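Local coordinates for probable chemoreceptor (Methyl-accepting chemotaxis) transmembrane protein (Rhizobium meliloti, PDB 6D8V) that probably senses quaternary ammonium compounds through its sensory domain and, as a methyl-accepting chemoreceptor, relays their presence to the chemotaxis machinery, at residues A[67-72]-A[171-176]; A[134-139]-A[150-155]. All blocks are in the same frame, centred on the assembly; numbering follows the deposited sequence.

Contact 1 (A[67-72]-A[171-176]); sequences FAFGSW and DISLAA. With PBE (1,1-dimethyl-prolinium), chain C.
The indole of Trp72 carries the bound 1,1-dimethyl-prolinium over one face and the carboxylate of Asp171 at its edge. Ring carbon CD of the ligand sits 3.4 Å above the indole plane, displaced toward the rim, while NE1 of Trp72 gives its N-H, nearly in the ring plane, to Asp171 OD1 at 2.7 Å. OD1 receives it on the syn side, 32° out of the carboxylate plane, and also bonds to Ser153 OG. The other oxygen of Asp171, OD2, faces methyl carbon CF of the ligand (PBE) at 3.0 Å. The ring of Phe67 has the carbonyl oxygen of Ala176 in plane at its edge; its CZ packs against CG2 of Ile172 at 3.6 Å, and Ala176 suits the spot because its small CB fits beside CE1. CD1 of Phe69 touches CB of Ser173, whose OG caps the following helix by accepting from Ala176 N. Between these ends the backbone N of Phe69 donates to Asp171 O at 2.7 Å. The chemistry is that of a quaternary ammonium site: a quaternary ammonium group with no N-H to donate is met by an aromatic face and a probably anionic carboxylate, which Trp72 and Ser153 hold in position.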
loop_
_atom_site.group_PDB
_atom_site.type_symbol
_atom_site.label_atom_id
_atom_site.label_comp_id
_atom_site.label_asym_id
_atom_site.label_seq_id
_atom_site.Cartn_x
_atom_site.Cartn_y
_atom_site.Cartn_z
ATOM N N PHE A 67 -1.477 11.502 -1.882
ATOM C CA PHE A 67 -0.884 10.371 -1.180
ATOM C C PHE A 67 -0.798 9.117 -2.039
ATOM O O PHE A 67 -0.203 8.127 -1.600
ATOM C CB PHE A 67 -1.675 10.090 0.096
ATOM C CG PHE A 67 -0.995 9.149 1.040
ATOM C CD1 PHE A 67 0.280 9.430 1.525
ATOM C CD2 PHE A 67 -1.635 7.991 1.457
ATOM C CE1 PHE A 67 0.917 8.561 2.403
ATOM C CE2 PHE A 67 -1.020 7.120 2.336
ATOM C CZ PHE A 67 0.267 7.406 2.811
ATOM N N ALA A 68 -1.353 9.139 -3.248
ATOM C CA ALA A 68 -1.237 8.022 -4.174
ATOM C C ALA A 68 -0.012 8.207 -5.067
ATOM O O ALA A 68 0.143 9.254 -5.704
ATOM C CB ALA A 68 -2.504 7.901 -5.019
ATOM N N PHE A 69 0.859 7.192 -5.106
ATOM C CA PHE A 69 2.043 7.256 -5.957
ATOM C C PHE A 69 1.705 6.970 -7.410
ATOM O O PHE A 69 2.363 7.496 -8.314
ATOM C CB PHE A 69 3.103 6.263 -5.473
ATOM C CG PHE A 69 4.421 6.356 -6.211
ATOM C CD1 PHE A 69 5.391 7.261 -5.809
ATOM C CD2 PHE A 69 4.706 5.515 -7.286
ATOM C CE1 PHE A 69 6.604 7.343 -6.472
ATOM C CE2 PHE A 69 5.919 5.596 -7.955
ATOM C CZ PHE A 69 6.865 6.509 -7.547
ATOM N N GLY A 70 0.697 6.139 -7.648
ATOM C CA GLY A 70 0.363 5.721 -8.997
ATOM C C GLY A 70 -1.007 5.103 -9.059
ATOM O O GLY A 70 -1.553 4.633 -8.051
ATOM N N SER A 71 -1.567 5.102 -10.269
ATOM C CA SER A 71 -2.886 4.559 -10.558
ATOM C C SER A 71 -2.764 3.667 -11.784
ATOM O O SER A 71 -2.175 4.076 -12.791
ATOM C CB SER A 71 -3.900 5.688 -10.801
ATOM O OG SER A 71 -5.234 5.213 -10.853
ATOM N N TRP A 72 -3.310 2.454 -11.711
ATOM C CA TRP A 72 -3.091 1.492 -12.780
ATOM C C TRP A 72 -4.357 0.685 -13.034
ATOM O O TRP A 72 -5.367 0.811 -12.329
ATOM C CB TRP A 72 -1.909 0.573 -12.452
ATOM C CG TRP A 72 -1.955 0.040 -11.059
ATOM C CD1 TRP A 72 -1.392 0.602 -9.943
ATOM C CD2 TRP A 72 -2.593 -1.162 -10.620
ATOM N NE1 TRP A 72 -1.637 -0.182 -8.845
ATOM C CE2 TRP A 72 -2.373 -1.270 -9.233
ATOM C CE3 TRP A 72 -3.324 -2.162 -11.265
ATOM C CZ2 TRP A 72 -2.860 -2.333 -8.482
ATOM C CZ3 TRP A 72 -3.810 -3.213 -10.515
ATOM C CH2 TRP A 72 -3.574 -3.292 -9.141
ATOM N N ASP A 171 -1.413 3.065 -5.658
ATOM C CA ASP A 171 -0.154 2.717 -4.994
ATOM C C ASP A 171 0.206 3.711 -3.903
ATOM O O ASP A 171 -0.048 4.909 -4.029
ATOM C CB ASP A 171 1.023 2.626 -5.982
ATOM C CG ASP A 171 0.778 1.624 -7.075
ATOM O OD1 ASP A 171 -0.006 0.666 -6.854
ATOM O OD2 ASP A 171 1.363 1.798 -8.161
ATOM N N ILE A 172 0.803 3.194 -2.834
ATOM C CA ILE A 172 1.380 3.991 -1.761
ATOM C C ILE A 172 2.852 3.628 -1.693
ATOM O O ILE A 172 3.200 2.482 -1.375
ATOM C CB ILE A 172 0.698 3.731 -0.410
ATOM C CG1 ILE A 172 -0.818 3.926 -0.516
ATOM C CG2 ILE A 172 1.279 4.645 0.651
ATOM C CD1 ILE A 172 -1.554 3.746 0.803
ATOM N N SER A 173 3.712 4.587 -2.018
ATOM C CA SER A 173 5.141 4.343 -1.953
ATOM C C SER A 173 5.571 4.190 -0.503
ATOM O O SER A 173 5.051 4.862 0.394
ATOM C CB SER A 173 5.908 5.482 -2.615
ATOM O OG SER A 173 6.017 6.598 -1.755
ATOM N N LEU A 174 6.519 3.284 -0.266
ATOM C CA LEU A 174 7.007 3.113 1.092
ATOM C C LEU A 174 7.641 4.390 1.623
ATOM O O LEU A 174 7.724 4.573 2.845
ATOM C CB LEU A 174 7.992 1.949 1.149
ATOM C CG LEU A 174 7.461 0.585 1.599
ATOM C CD1 LEU A 174 6.071 0.338 1.082
ATOM C CD2 LEU A 174 8.401 -0.519 1.121
ATOM N N ALA A 175 8.074 5.285 0.731
ATOM C CA ALA A 175 8.588 6.589 1.136
ATOM C C ALA A 175 7.475 7.504 1.628
ATOM O O ALA A 175 7.623 8.167 2.661
ATOM C CB ALA A 175 9.325 7.236 -0.027
ATOM N N ALA A 176 6.359 7.557 0.895
ATOM C CA ALA A 176 5.207 8.337 1.337
ATOM C C ALA A 176 4.793 7.969 2.757
ATOM O O ALA A 176 4.494 8.852 3.570
ATOM C CB ALA A 176 4.033 8.140 0.375
HETATM N N PBE C . 2.087 -1.575 -10.716
HETATM C CD PBE C . 0.953 -2.078 -10.303
HETATM C CA PBE C . 3.042 -2.725 -10.444
HETATM C CB PBE C . 2.205 -3.962 -10.963
HETATM C CG PBE C . 1.001 -3.657 -10.740
HETATM C CE PBE C . 1.996 -1.245 -12.154
HETATM C CF PBE C . 2.449 -0.388 -9.916
HETATM C C PBE C . 4.339 -2.654 -11.077
HETATM O O PBE C . 5.036 -3.701 -11.172
HETATM O OXT PBE C . 4.796 -1.563 -11.509
#

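Contact 2 (A[134-139]-A[150-155]); sequences GAITQP and TMTSIA
Thr137 and Thr152 bind tightly where the regular strand pairing gives out. Thr152 OG1, anti to its backbone N (chi1 -174°), donates to Thr137 O at 2.8 Å, and Thr137 OG1 accepts from Ser153 N at 3.0 Å while giving its own proton to Gln138 O, which it meets from above the carbonyl plane. The Thr137 hydroxyl thus takes the part of a backbone carbonyl for Ser153 N, a place suited to a threonine, whose CG2 meanwhile rests against Ser153 O. The backbone adds a bond of its own here, from Thr137 N to Ser153 O. An alanine at Thr137 would probably leave Ser153 N without this acceptor and open a gap beside Ser153 O where the methyl had packed. Toward Gly134 the pairing is regular and antiparallel: Ala135 N and Ala155 O lie 2.9 Å apart, and the reciprocal bond from Ala155 N to Ala135 O is equally short. Ile136 and Ile154, a non-hydrogen-bonded pair, meet on one face of the sheet, CD1 of Ile136 lying 3.8 Å from CG1 of Ile154; branched at CB, both suit an extended strand. The other end is looser. Pro139, with no N-H to offer, brings its CA only to 3.7 Å from Met151 O, and the partly exposed Gln138 starts away from the partner strand, its OE1 bonded to Ser196 OG. One backbone bond and two threonine hydroxyls therefore continue the pairing past the short strand 135-136, and the same strand 149-160 carries Met151, which touches the ligand, and Ser153, whose OG bonds to Tyr140 OH.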
loop_
_atom_site.group_PDB
_atom_site.type_symbol
_atom_site.label_atom_id
_atom_site.label_comp_id
_atom_site.label_asym_id
_atom_site.label_seq_id
_atom_site.Cartn_x
_atom_site.Cartn_y
_atom_site.Cartn_z
ATOM N N GLY A 134 -11.995 -5.732 -2.494
ATOM C CA GLY A 134 -10.792 -4.927 -2.469
ATOM C C GLY A 134 -9.742 -5.510 -1.549
ATOM O O GLY A 134 -10.082 -6.117 -0.525
ATOM N N ALA A 135 -8.467 -5.320 -1.900
ATOM C CA ALA A 135 -7.369 -5.921 -1.160
ATOM C C ALA A 135 -6.167 -4.989 -1.188
ATOM O O ALA A 135 -6.128 -4.013 -1.945
ATOM C CB ALA A 135 -7.013 -7.299 -1.727
ATOM N N ILE A 136 -5.177 -5.316 -0.352
ATOM C CA ILE A 136 -3.941 -4.550 -0.229
ATOM C C ILE A 136 -2.759 -5.517 -0.138
ATOM O O ILE A 136 -2.836 -6.556 0.524
ATOM C CB ILE A 136 -4.000 -3.604 0.990
ATOM C CG1 ILE A 136 -2.802 -2.649 0.990
ATOM C CG2 ILE A 136 -4.092 -4.386 2.298
ATOM C CD1 ILE A 136 -2.940 -1.495 1.972
ATOM N N THR A 137 -1.662 -5.173 -0.802
ATOM C CA THR A 137 -0.561 -6.105 -1.007
ATOM C C THR A 137 0.518 -5.961 0.061
ATOM O O THR A 137 0.685 -4.919 0.695
ATOM C CB THR A 137 0.085 -5.901 -2.382
ATOM O OG1 THR A 137 0.812 -4.663 -2.393
ATOM C CG2 THR A 137 -0.964 -5.882 -3.477
ATOM N N GLN A 138 1.264 -7.037 0.246
ATOM C CA GLN A 138 2.508 -6.936 0.978
ATOM C C GLN A 138 3.461 -6.045 0.192
ATOM O O GLN A 138 3.384 -5.965 -1.038
ATOM C CB GLN A 138 3.137 -8.314 1.209
ATOM C CG GLN A 138 2.404 -9.185 2.223
ATOM C CD GLN A 138 2.531 -8.679 3.650
ATOM O OE1 GLN A 138 3.334 -7.794 3.939
ATOM N NE2 GLN A 138 1.734 -9.242 4.551
ATOM N N PRO A 139 4.362 -5.355 0.883
ATOM C CA PRO A 139 5.264 -4.439 0.187
ATOM C C PRO A 139 6.084 -5.169 -0.865
ATOM O O PRO A 139 6.648 -6.238 -0.611
ATOM C CB PRO A 139 6.131 -3.870 1.317
ATOM C CG PRO A 139 6.012 -4.838 2.416
ATOM C CD PRO A 139 4.643 -5.419 2.325
ATOM N N THR A 150 9.724 0.946 -3.906
ATOM C CA THR A 150 9.003 -0.028 -3.096
ATOM C C THR A 150 7.667 0.552 -2.634
ATOM O O THR A 150 7.620 1.626 -2.029
ATOM C CB THR A 150 9.856 -0.436 -1.897
ATOM O OG1 THR A 150 10.276 0.742 -1.198
ATOM C CG2 THR A 150 11.086 -1.181 -2.363
ATOM N N MET A 151 6.584 -0.163 -2.916
ATOM C CA MET A 151 5.247 0.364 -2.686
ATOM C C MET A 151 4.318 -0.766 -2.264
ATOM O O MET A 151 4.613 -1.952 -2.459
ATOM C CB MET A 151 4.686 1.021 -3.948
ATOM C CG MET A 151 4.544 0.015 -5.075
ATOM S SD MET A 151 3.933 0.693 -6.609
ATOM C CE MET A 151 5.135 1.984 -6.928
ATOM N N THR A 152 3.185 -0.379 -1.683
ATOM C CA THR A 152 2.056 -1.259 -1.437
ATOM C C THR A 152 0.898 -0.824 -2.324
ATOM O O THR A 152 0.741 0.367 -2.612
ATOM C CB THR A 152 1.625 -1.211 0.035
ATOM O OG1 THR A 152 0.611 -2.196 0.266
ATOM C CG2 THR A 152 1.070 0.159 0.373
ATOM N N SER A 153 0.074 -1.783 -2.749
ATOM C CA SER A 153 -0.967 -1.508 -3.730
ATOM C C SER A 153 -2.345 -1.886 -3.204
ATOM O O SER A 153 -2.541 -2.991 -2.684
ATOM C CB SER A 153 -0.683 -2.238 -5.038
ATOM O OG SER A 153 0.392 -1.629 -5.711
ATOM N N ILE A 154 -3.291 -0.966 -3.361
ATOM C CA ILE A 154 -4.696 -1.191 -3.056
ATOM C C ILE A 154 -5.397 -1.458 -4.381
ATOM O O ILE A 154 -5.429 -0.595 -5.263
ATOM C CB ILE A 154 -5.300 0.006 -2.313
ATOM C CG1 ILE A 154 -4.609 0.154 -0.959
ATOM C CG2 ILE A 154 -6.792 -0.162 -2.117
ATOM C CD1 ILE A 154 -5.052 1.360 -0.175
ATOM N N ALA A 155 -5.937 -2.661 -4.538
ATOM C CA ALA A 155 -6.504 -3.085 -5.808
ATOM C C ALA A 155 -7.934 -3.566 -5.609
ATOM O O ALA A 155 -8.277 -4.150 -4.576
ATOM C CB ALA A 155 -5.672 -4.197 -6.457
#

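Overall arrangement
From the N terminus the chain runs through helix 2-45 and two short helices before 67-72, the first half of contact 1, and then through strands 101-105 and 111-115 and helix 123-131 to 134-139. A short excursion through strand 140-142 returns it to 150-155, closing contact 2; strand 163-173 then turns back antiparallel and closes the much longer loop of contact 1 at 171-176, so the smaller loop lies wholly within the larger. Strands 149-160 and 163-173 are sheet neighbours, and the contacts touch there: Leu174 N lies 2.7 Å from Thr150 O, a probable hydrogen bond. Together they join strands 70-75 and 135-136 through the central pair, across the ligand-binding PDC sensor domain.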